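Local coordinates for protein gamma-D-glutamyl-L-lysine dipeptidyl-peptidase (Bacillus cereus ATCC 10987, PDB 3H41) that probably acts as a cysteine peptidase that hydrolyses gamma-D-glutamyl-L-lysine bonds in murein peptides, releasing L-Ala-gamma-D-Glu during peptidoglycan breakdown, at residues A[61-65]-A[84-88]; A[78-84]-A[96-102]; A[106-111]-A[161-165]. One frame throughout, in Å; residues are numbered along the deposited sequence.

Contact 1 (A[61-65]-A[84-88]). With ALA (alanine), chain B.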
loop_
_atom_site.group_PDB
_atom_site.type_symbol
_atom_site.label_atom_id
_atom_site.label_comp_id
_atom_site.label_asym_id
_atom_site.label_seq_id
_atom_site.Cartn_x
_atom_site.Cartn_y
_atom_site.Cartn_z
ATOM N N GLU A 61 11.482 -3.231 2.212
ATOM C CA GLU A 61 11.444 -2.027 1.404
ATOM C C GLU A 61 10.041 -1.495 1.256
ATOM O O GLU A 61 9.785 -0.345 1.567
ATOM C CB GLU A 61 12.010 -2.341 0.023
ATOM C CG GLU A 61 13.496 -2.648 0.019
ATOM C CD GLU A 61 14.366 -1.405 0.173
ATOM O OE1 GLU A 61 13.881 -0.333 0.631
ATOM O OE2 GLU A 61 15.561 -1.512 -0.172
ATOM N N THR A 62 9.140 -2.335 0.742
ATOM C CA THR A 62 7.780 -1.919 0.466
ATOM C C THR A 62 6.933 -3.153 0.176
ATOM O O THR A 62 7.408 -4.268 0.267
ATOM C CB THR A 62 7.696 -0.925 -0.716
ATOM O OG1 THR A 62 6.368 -0.355 -0.786
ATOM C CG2 THR A 62 8.089 -1.610 -2.036
ATOM N N GLN A 63 5.675 -2.945 -0.141
ATOM C CA GLN A 63 4.869 -4.021 -0.674
ATOM C C GLN A 63 4.189 -3.529 -1.924
ATOM O O GLN A 63 3.910 -2.327 -2.033
ATOM C CB GLN A 63 3.814 -4.467 0.336
ATOM C CG GLN A 63 4.370 -5.225 1.585
ATOM C CD GLN A 63 3.255 -5.614 2.529
ATOM O OE1 GLN A 63 2.305 -4.834 2.736
ATOM N NE2 GLN A 63 3.323 -6.836 3.073
ATOM N N ALA A 64 3.937 -4.444 -2.868
ATOM C CA ALA A 64 3.277 -4.111 -4.136
ATOM C C ALA A 64 2.069 -5.001 -4.287
ATOM O O ALA A 64 2.133 -6.197 -3.953
ATOM C CB ALA A 64 4.238 -4.296 -5.311
ATOM N N LEU A 65 0.969 -4.433 -4.774
ATOM C CA LEU A 65 -0.281 -5.197 -4.881
ATOM C C LEU A 65 -0.449 -5.985 -6.191
ATOM O O LEU A 65 0.095 -5.606 -7.230
ATOM C CB LEU A 65 -1.489 -4.274 -4.730
ATOM C CG LEU A 65 -1.574 -3.393 -3.466
ATOM C CD1 LEU A 65 -2.889 -2.562 -3.427
ATOM C CD2 LEU A 65 -1.390 -4.246 -2.204
ATOM N N VAL A 84 9.224 -0.939 -8.377
ATOM C CA VAL A 84 7.775 -0.886 -8.339
ATOM C C VAL A 84 7.275 0.427 -8.892
ATOM O O VAL A 84 7.523 1.511 -8.345
ATOM C CB VAL A 84 7.216 -1.091 -6.896
ATOM C CG1 VAL A 84 5.645 -1.043 -6.914
ATOM C CG2 VAL A 84 7.752 -2.430 -6.251
ATOM N N HIS A 85 6.557 0.346 -9.995
ATOM C CA HIS A 85 6.057 1.553 -10.629
ATOM C C HIS A 85 4.938 2.089 -9.732
ATOM O O HIS A 85 4.149 1.316 -9.152
ATOM C CB HIS A 85 5.453 1.239 -12.006
ATOM C CG HIS A 85 6.428 0.686 -13.011
ATOM N ND1 HIS A 85 6.137 0.613 -14.362
ATOM C CD2 HIS A 85 7.681 0.197 -12.874
ATOM C CE1 HIS A 85 7.172 0.102 -15.006
ATOM N NE2 HIS A 85 8.115 -0.181 -14.125
ATOM N N GLY A 86 4.880 3.404 -9.625
ATOM C CA GLY A 86 3.787 4.057 -8.919
ATOM C C GLY A 86 4.039 4.276 -7.449
ATOM O O GLY A 86 3.147 4.732 -6.736
ATOM N N GLN A 87 5.267 3.988 -7.010
ATOM C CA GLN A 87 5.690 4.260 -5.659
ATOM C C GLN A 87 6.894 5.177 -5.708
ATOM O O GLN A 87 8.039 4.725 -5.742
ATOM C CB GLN A 87 5.971 2.953 -4.920
ATOM C CG GLN A 87 4.691 2.133 -4.681
ATOM C CD GLN A 87 4.902 0.992 -3.695
ATOM O OE1 GLN A 87 5.992 0.835 -3.133
ATOM N NE2 GLN A 87 3.865 0.166 -3.508
ATOM N N PRO A 88 6.642 6.488 -5.753
ATOM C CA PRO A 88 7.783 7.400 -5.967
ATOM C C PRO A 88 8.811 7.408 -4.829
ATOM O O PRO A 88 8.456 7.277 -3.652
ATOM C CB PRO A 88 7.115 8.766 -6.094
ATOM C CG PRO A 88 5.711 8.464 -6.531
ATOM C CD PRO A 88 5.365 7.215 -5.771
HETATM N N ALA B . 10.156 1.964 2.940
HETATM C CA ALA B . 9.518 1.757 4.315
HETATM C C ALA B . 9.820 2.939 5.227
HETATM O O ALA B . 10.856 3.601 5.071
HETATM C CB ALA B . 10.037 0.479 4.969
#
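How one side-chain amide can join a turn to a strand is well illustrated where 61-65 meets 84-88. Glu61, a substrate-binding residue, lies too far from 84-88 to touch it; its carbonyl O accepts a 2.7 Å hydrogen bond from N of the bound alanine, while its carboxylate forms a salt bridge with Arg91. The next residue begins the contact proper: Thr62 OG1 donates to Gln87 OE1 at 2.7 Å. Gln63 points its CA-to-CB bond away, and its carboxamide hydrogen-bonds Thr209 and Thr17, but its backbone takes part, since Gln87 NE2 donates to Gln63 O at 2.9 Å, with an N-H...O angle of 167°. Both ends of the Gln87 carboxamide thus engage consecutive residues of the strand. Ala64 adds an apolar touch, its CB lying 3.9 Å from Val84 CG1. A type II turn from Val84 to Gln87, with Gly86 at positive phi in its third position, reverses the chain so that Val84 and Gln87 both direct CA-to-CB toward the strand. Strand 60-65 pairs with strand 15-19, whose Leu18 touches Thr62 and Val84, while Tyr96 of strand 96-101 packs against Glu61, Thr62 and Gln87, next to the substrate pocket.

Contact 2 (A[78-84]-A[96-102])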
loop_
_atom_site.group_PDB
_atom_site.type_symbol
_atom_site.label_atom_id
_atom_site.label_comp_id
_atom_site.label_asym_id
_atom_site.label_seq_id
_atom_site.Cartn_x
_atom_site.Cartn_y
_atom_site.Cartn_z
ATOM N N ASP A 78 16.512 -17.712 -6.938
ATOM C CA ASP A 78 15.044 -17.618 -7.016
ATOM C C ASP A 78 14.499 -16.189 -6.789
ATOM O O ASP A 78 13.292 -15.970 -6.867
ATOM C CB ASP A 78 14.408 -18.549 -5.978
ATOM C CG ASP A 78 14.688 -20.024 -6.249
ATOM O OD1 ASP A 78 14.732 -20.440 -7.425
ATOM O OD2 ASP A 78 14.850 -20.784 -5.274
ATOM N N TRP A 79 15.381 -15.238 -6.495
ATOM C CA TRP A 79 14.986 -13.868 -6.193
ATOM C C TRP A 79 15.288 -12.898 -7.322
ATOM O O TRP A 79 16.306 -13.018 -7.998
ATOM C CB TRP A 79 15.693 -13.399 -4.926
ATOM C CG TRP A 79 15.219 -14.116 -3.706
ATOM C CD1 TRP A 79 15.549 -15.382 -3.335
ATOM C CD2 TRP A 79 14.284 -13.634 -2.710
ATOM N NE1 TRP A 79 14.928 -15.701 -2.138
ATOM C CE2 TRP A 79 14.132 -14.652 -1.754
ATOM C CE3 TRP A 79 13.597 -12.432 -2.525
ATOM C CZ2 TRP A 79 13.303 -14.512 -0.633
ATOM C CZ3 TRP A 79 12.798 -12.292 -1.428
ATOM C CH2 TRP A 79 12.651 -13.330 -0.489
ATOM N N VAL A 80 14.396 -11.921 -7.511
ATOM C CA VAL A 80 14.623 -10.814 -8.436
ATOM C C VAL A 80 14.615 -9.498 -7.701
ATOM O O VAL A 80 13.929 -9.348 -6.686
ATOM C CB VAL A 80 13.582 -10.757 -9.585
ATOM C CG1 VAL A 80 13.931 -11.820 -10.638
ATOM C CG2 VAL A 80 12.108 -10.932 -9.085
ATOM N N LYS A 81 15.353 -8.531 -8.245
ATOM C CA LYS A 81 15.298 -7.174 -7.803
ATOM C C LYS A 81 14.415 -6.471 -8.814
ATOM O O LYS A 81 14.555 -6.723 -10.022
ATOM C CB LYS A 81 16.689 -6.552 -7.726
ATOM C CG LYS A 81 16.674 -5.199 -7.020
ATOM C CD LYS A 81 18.034 -4.535 -6.992
ATOM C CE LYS A 81 17.896 -3.175 -6.334
ATOM N NZ LYS A 81 19.179 -2.444 -6.350
ATOM N N VAL A 82 13.467 -5.672 -8.304
ATOM C CA VAL A 82 12.434 -5.007 -9.115
ATOM C C VAL A 82 12.312 -3.556 -8.710
ATOM O O VAL A 82 12.737 -3.167 -7.618
ATOM C CB VAL A 82 11.052 -5.745 -9.050
ATOM C CG1 VAL A 82 11.207 -7.217 -9.348
ATOM C CG2 VAL A 82 10.358 -5.597 -7.681
ATOM N N LEU A 83 11.829 -2.738 -9.633
ATOM C CA LEU A 83 11.419 -1.378 -9.340
ATOM C C LEU A 83 9.890 -1.300 -9.473
ATOM O O LEU A 83 9.332 -1.549 -10.554
ATOM C CB LEU A 83 12.083 -0.368 -10.300
ATOM C CG LEU A 83 13.600 -0.515 -10.425
ATOM C CD1 LEU A 83 14.155 0.504 -11.460
ATOM C CD2 LEU A 83 14.272 -0.362 -9.051
ATOM N N VAL A 84 9.224 -0.939 -8.377
ATOM C CA VAL A 84 7.775 -0.886 -8.339
ATOM C C VAL A 84 7.275 0.427 -8.892
ATOM O O VAL A 84 7.523 1.511 -8.345
ATOM C CB VAL A 84 7.216 -1.091 -6.896
ATOM C CG1 VAL A 84 5.645 -1.043 -6.914
ATOM C CG2 VAL A 84 7.752 -2.430 -6.251
ATOM N N TYR A 96 10.163 1.933 -6.941
ATOM C CA TYR A 96 10.665 1.609 -5.611
ATOM C C TYR A 96 11.397 0.299 -5.661
ATOM O O TYR A 96 10.841 -0.710 -6.094
ATOM C CB TYR A 96 9.525 1.547 -4.559
ATOM C CG TYR A 96 10.045 1.893 -3.187
ATOM C CD1 TYR A 96 10.784 0.977 -2.467
ATOM C CD2 TYR A 96 9.849 3.155 -2.625
ATOM C CE1 TYR A 96 11.281 1.280 -1.249
ATOM C CE2 TYR A 96 10.371 3.470 -1.375
ATOM C CZ TYR A 96 11.097 2.509 -0.695
ATOM O OH TYR A 96 11.666 2.734 0.536
ATOM N N PRO A 97 12.665 0.296 -5.231
ATOM C CA PRO A 97 13.465 -0.903 -5.383
ATOM C C PRO A 97 13.331 -1.905 -4.243
ATOM O O PRO A 97 13.106 -1.532 -3.091
ATOM C CB PRO A 97 14.864 -0.352 -5.429
ATOM C CG PRO A 97 14.810 0.769 -4.460
ATOM C CD PRO A 97 13.477 1.427 -4.749
ATOM N N GLY A 98 13.487 -3.172 -4.578
ATOM C CA GLY A 98 13.622 -4.208 -3.581
ATOM C C GLY A 98 13.599 -5.596 -4.172
ATOM O O GLY A 98 13.355 -5.759 -5.331
ATOM N N TRP A 99 13.835 -6.588 -3.328
ATOM C CA TRP A 99 13.967 -7.982 -3.738
ATOM C C TRP A 99 12.740 -8.791 -3.351
ATOM O O TRP A 99 12.184 -8.643 -2.240
ATOM C CB TRP A 99 15.218 -8.595 -3.093
ATOM C CG TRP A 99 16.493 -8.002 -3.568
ATOM C CD1 TRP A 99 17.127 -6.899 -3.082
ATOM C CD2 TRP A 99 17.336 -8.526 -4.613
ATOM N NE1 TRP A 99 18.295 -6.676 -3.801
ATOM C CE2 TRP A 99 18.445 -7.666 -4.734
ATOM C CE3 TRP A 99 17.236 -9.622 -5.469
ATOM C CZ2 TRP A 99 19.465 -7.880 -5.665
ATOM C CZ3 TRP A 99 18.252 -9.834 -6.404
ATOM C CH2 TRP A 99 19.347 -8.970 -6.492
HETATM N N MSE A 100 12.306 -9.635 -4.279
HETATM C CA MSE A 100 11.130 -10.470 -4.097
HETATM C C MSE A 100 11.292 -11.820 -4.824
HETATM O O MSE A 100 12.101 -11.929 -5.753
HETATM C CB MSE A 100 9.890 -9.723 -4.587
HETATM C CG MSE A 100 9.907 -9.345 -6.076
HETATM SE SE MSE A 100 8.185 -8.588 -6.628
HETATM C CE MSE A 100 7.196 -10.176 -6.457
ATOM N N PRO A 101 10.537 -12.856 -4.408
ATOM C CA PRO A 101 10.621 -14.126 -5.166
ATOM C C PRO A 101 10.091 -13.994 -6.563
ATOM O O PRO A 101 9.006 -13.449 -6.761
ATOM C CB PRO A 101 9.747 -15.083 -4.366
ATOM C CG PRO A 101 9.735 -14.503 -2.961
ATOM C CD PRO A 101 9.752 -13.025 -3.172
ATOM N N GLU A 102 10.849 -14.497 -7.526
ATOM C CA GLU A 102 10.406 -14.485 -8.926
ATOM C C GLU A 102 9.049 -15.154 -9.130
ATOM O O GLU A 102 8.277 -14.761 -10.007
ATOM C CB GLU A 102 11.452 -15.137 -9.841
ATOM C CG GLU A 102 11.159 -14.793 -11.303
ATOM C CD GLU A 102 12.325 -15.097 -12.233
ATOM O OE1 GLU A 102 13.006 -16.113 -12.000
ATOM O OE2 GLU A 102 12.543 -14.316 -13.188
#
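Regular antiparallel pairing can bring a ligand-binding residue to the edge of a sheet, and strand 96-101 does so from its first residue. Tyr96 and Val84 form a hydrogen-bonded pair, with Val84 N to Tyr96 O at 2.8 Å and Tyr96 N to Val84 O at 3.0 Å; the hydroxyl of Tyr96 reaches Asp234, and the side chain touches the bound alanine. Pro97 has no NH to give, but sits at a non-hydrogen-bonded position opposite Leu83, where its CB packs 3.7 Å from Leu83 CD2 and its CA makes a 3.3 Å CA-H...O contact with Val82 O. Gly98 restores the ladder with two bonds to Val82. This hairpin forms one edge of the antiparallel sheet in the bacterial SH3 domain, with strand 79-84 continuing the pairing to strand 69-76. On the Lys81, Leu83 and Pro97 face, the six-membered ring of Trp99 receives Lys81 CB over its face, a CH-pi contact of 3.5 Å to the centroid. Selenomethionine Met100 points to the other face, with SE 3.8 Å from Val82 CG2, and shares two backbone bonds with Val80. Pro101 lies over one face of the Trp79 ring, its CD in an off-centre CH-pi contact 4.1 Å from the centroid of the six-membered ring. Finally Glu102 N donates to Asp78 O at 2.9 Å, while the Glu102 carboxylate forms a salt bridge with Lys75.

Contact 3 (A[106-111]-A[161-165])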
loop_
_atom_site.group_PDB
_atom_site.type_symbol
_atom_site.label_atom_id
_atom_site.label_comp_id
_atom_site.label_asym_id
_atom_site.label_seq_id
_atom_site.Cartn_x
_atom_site.Cartn_y
_atom_site.Cartn_z
ATOM N N THR A 106 4.309 -12.397 -12.721
ATOM C CA THR A 106 3.824 -13.058 -13.906
ATOM C C THR A 106 3.900 -12.079 -15.081
ATOM O O THR A 106 4.256 -10.887 -14.930
ATOM C CB THR A 106 2.386 -13.588 -13.703
ATOM O OG1 THR A 106 2.034 -14.420 -14.813
ATOM C CG2 THR A 106 1.394 -12.469 -13.554
ATOM N N TYR A 107 3.597 -12.593 -16.270
ATOM C CA TYR A 107 3.417 -11.722 -17.441
ATOM C C TYR A 107 2.362 -12.360 -18.326
ATOM O O TYR A 107 2.471 -13.531 -18.654
ATOM C CB TYR A 107 4.716 -11.555 -18.243
ATOM C CG TYR A 107 4.546 -10.561 -19.399
ATOM C CD1 TYR A 107 4.030 -10.977 -20.635
ATOM C CD2 TYR A 107 4.798 -9.216 -19.223
ATOM C CE1 TYR A 107 3.847 -10.074 -21.684
ATOM C CE2 TYR A 107 4.606 -8.300 -20.255
ATOM C CZ TYR A 107 4.127 -8.737 -21.475
ATOM O OH TYR A 107 3.929 -7.830 -22.496
ATOM N N ASN A 108 1.332 -11.609 -18.671
ATOM C CA ASN A 108 0.329 -12.060 -19.627
ATOM C C ASN A 108 0.088 -10.915 -20.607
ATOM O O ASN A 108 -0.167 -9.778 -20.198
ATOM C CB ASN A 108 -0.943 -12.455 -18.885
ATOM C CG ASN A 108 -2.049 -12.892 -19.809
ATOM O OD1 ASN A 108 -2.870 -12.073 -20.190
ATOM N ND2 ASN A 108 -2.125 -14.178 -20.107
ATOM N N GLN A 109 0.246 -11.189 -21.906
ATOM C CA GLN A 109 0.145 -10.126 -22.908
ATOM C C GLN A 109 -1.213 -9.424 -22.901
ATOM O O GLN A 109 -1.288 -8.190 -23.046
ATOM C CB GLN A 109 0.414 -10.670 -24.318
ATOM C CG GLN A 109 0.581 -9.550 -25.357
ATOM C CD GLN A 109 1.722 -8.603 -25.009
ATOM O OE1 GLN A 109 2.822 -9.052 -24.708
ATOM N NE2 GLN A 109 1.452 -7.290 -25.005
ATOM N N GLU A 110 -2.283 -10.205 -22.779
ATOM C CA GLU A 110 -3.634 -9.640 -22.688
ATOM C C GLU A 110 -3.762 -8.675 -21.512
ATOM O O GLU A 110 -4.274 -7.562 -21.682
ATOM C CB GLU A 110 -4.706 -10.719 -22.555
ATOM C CG GLU A 110 -6.128 -10.104 -22.492
ATOM C CD GLU A 110 -7.267 -11.129 -22.328
ATOM O OE1 GLU A 110 -6.989 -12.315 -22.051
ATOM O OE2 GLU A 110 -8.449 -10.726 -22.459
ATOM N N PHE A 111 -3.312 -9.095 -20.320
ATOM C CA PHE A 111 -3.286 -8.178 -19.166
ATOM C C PHE A 111 -2.410 -6.957 -19.441
ATOM O O PHE A 111 -2.805 -5.818 -19.194
ATOM C CB PHE A 111 -2.795 -8.882 -17.896
ATOM C CG PHE A 111 -2.928 -8.046 -16.649
ATOM C CD1 PHE A 111 -4.106 -8.074 -15.886
ATOM C CD2 PHE A 111 -1.893 -7.220 -16.235
ATOM C CE1 PHE A 111 -4.244 -7.309 -14.730
ATOM C CE2 PHE A 111 -2.030 -6.437 -15.088
ATOM C CZ PHE A 111 -3.210 -6.499 -14.316
ATOM N N LEU A 161 -10.012 -8.939 -15.153
ATOM C CA LEU A 161 -8.911 -9.769 -15.623
ATOM C C LEU A 161 -7.741 -9.766 -14.605
ATOM O O LEU A 161 -7.307 -8.710 -14.167
ATOM C CB LEU A 161 -8.394 -9.228 -16.964
ATOM C CG LEU A 161 -7.356 -10.110 -17.670
ATOM C CD1 LEU A 161 -7.967 -11.434 -18.153
ATOM C CD2 LEU A 161 -6.695 -9.356 -18.818
ATOM N N LEU A 162 -7.304 -10.947 -14.218
ATOM C CA LEU A 162 -6.151 -11.146 -13.326
ATOM C C LEU A 162 -4.813 -11.076 -14.100
ATOM O O LEU A 162 -4.760 -11.327 -15.302
ATOM C CB LEU A 162 -6.246 -12.500 -12.628
ATOM C CG LEU A 162 -7.501 -12.639 -11.790
ATOM C CD1 LEU A 162 -7.511 -14.004 -11.135
ATOM C CD2 LEU A 162 -7.577 -11.499 -10.773
ATOM N N PRO A 163 -3.721 -10.746 -13.402
ATOM C CA PRO A 163 -2.429 -10.600 -14.092
ATOM C C PRO A 163 -1.935 -11.890 -14.767
ATOM O O PRO A 163 -1.106 -11.830 -15.672
ATOM C CB PRO A 163 -1.460 -10.156 -12.971
ATOM C CG PRO A 163 -2.220 -10.021 -11.756
ATOM C CD PRO A 163 -3.681 -10.242 -12.019
ATOM N N ASN A 164 -2.419 -13.042 -14.319
ATOM C CA ASN A 164 -2.061 -14.282 -14.968
ATOM C C ASN A 164 -2.937 -14.608 -16.185
ATOM O O ASN A 164 -2.773 -15.672 -16.786
ATOM C CB ASN A 164 -2.049 -15.437 -13.982
ATOM C CG ASN A 164 -3.434 -15.834 -13.512
ATOM O OD1 ASN A 164 -4.423 -15.164 -13.810
ATOM N ND2 ASN A 164 -3.509 -16.938 -12.787
ATOM N N GLY A 165 -3.835 -13.703 -16.553
ATOM C CA GLY A 165 -4.777 -13.949 -17.675
ATOM C C GLY A 165 -6.076 -14.661 -17.335
ATOM O O GLY A 165 -6.944 -14.800 -18.213
HETATM O O HOH W 1 0.458 -9.899 -16.581
HETATM O O HOH W 2 -6.665 -14.435 -20.806
#
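Phe111, Pro163 and Leu161 bury the most surface here, and together they show how an aromatic ring at a helix start can receive a beta turn. Pro163 CA sits over the face of the Phe111 ring, 3.7 Å from its centroid in a CH-pi contact, and Phe111 CE1 comes within 4.0 Å of Pro163 CD. At the ring edge lies the carbonyl of Leu161, with Phe111 CE1 3.4 Å from Leu161 O. The Leu161 side chain covers the start of helix 109-113, CD2 being 4.0 Å from Phe111 CB and 3.8 Å from Glu110 CG. The turn, type I from Leu162 to Gly165, links the paired strands 157-161 and 167-171 of the second SH3-like domain, whereas Thr106 still belongs to the sheet of the first, so the contact bridges the two. Asn108 is the N-cap of the helix, its OD1 accepting from Phe111 N at 3.0 Å; its ND2 lies 3.6 Å from Gly165 CA, where a CB would clash. Polar links between the segments run through water: one accepts from Asn108 N (2.8 Å) and donates to Pro163 O (2.6 Å), and a second donates to Glu110 OE1 (2.5 Å) and Gly165 O (2.6 Å).

The three contacts illustrate how bonding follows position. Contacts 1 and 2 are buried, share Val84 and touch where Glu61, Thr62 and Gln87 meet Tyr96 and Pro97, so that one SH3 domain brings both Glu61 and Tyr96 to the substrate pocket. Contact 2 relies on the repeating backbone ladder of a hairpin; contact 1, whose backbones are not paired, uses a glutamine side chain instead. Contact 3 is partly buried, about 19 Å from each of the others between centres and away from the annotated sites. It joins Thr106, in the sheet of the first SH3 domain, and the start of helix 109-113 to a turn of the second, exchanging direct polar bonds for a CH-pi contact between proline and phenylalanine, and bridging waters.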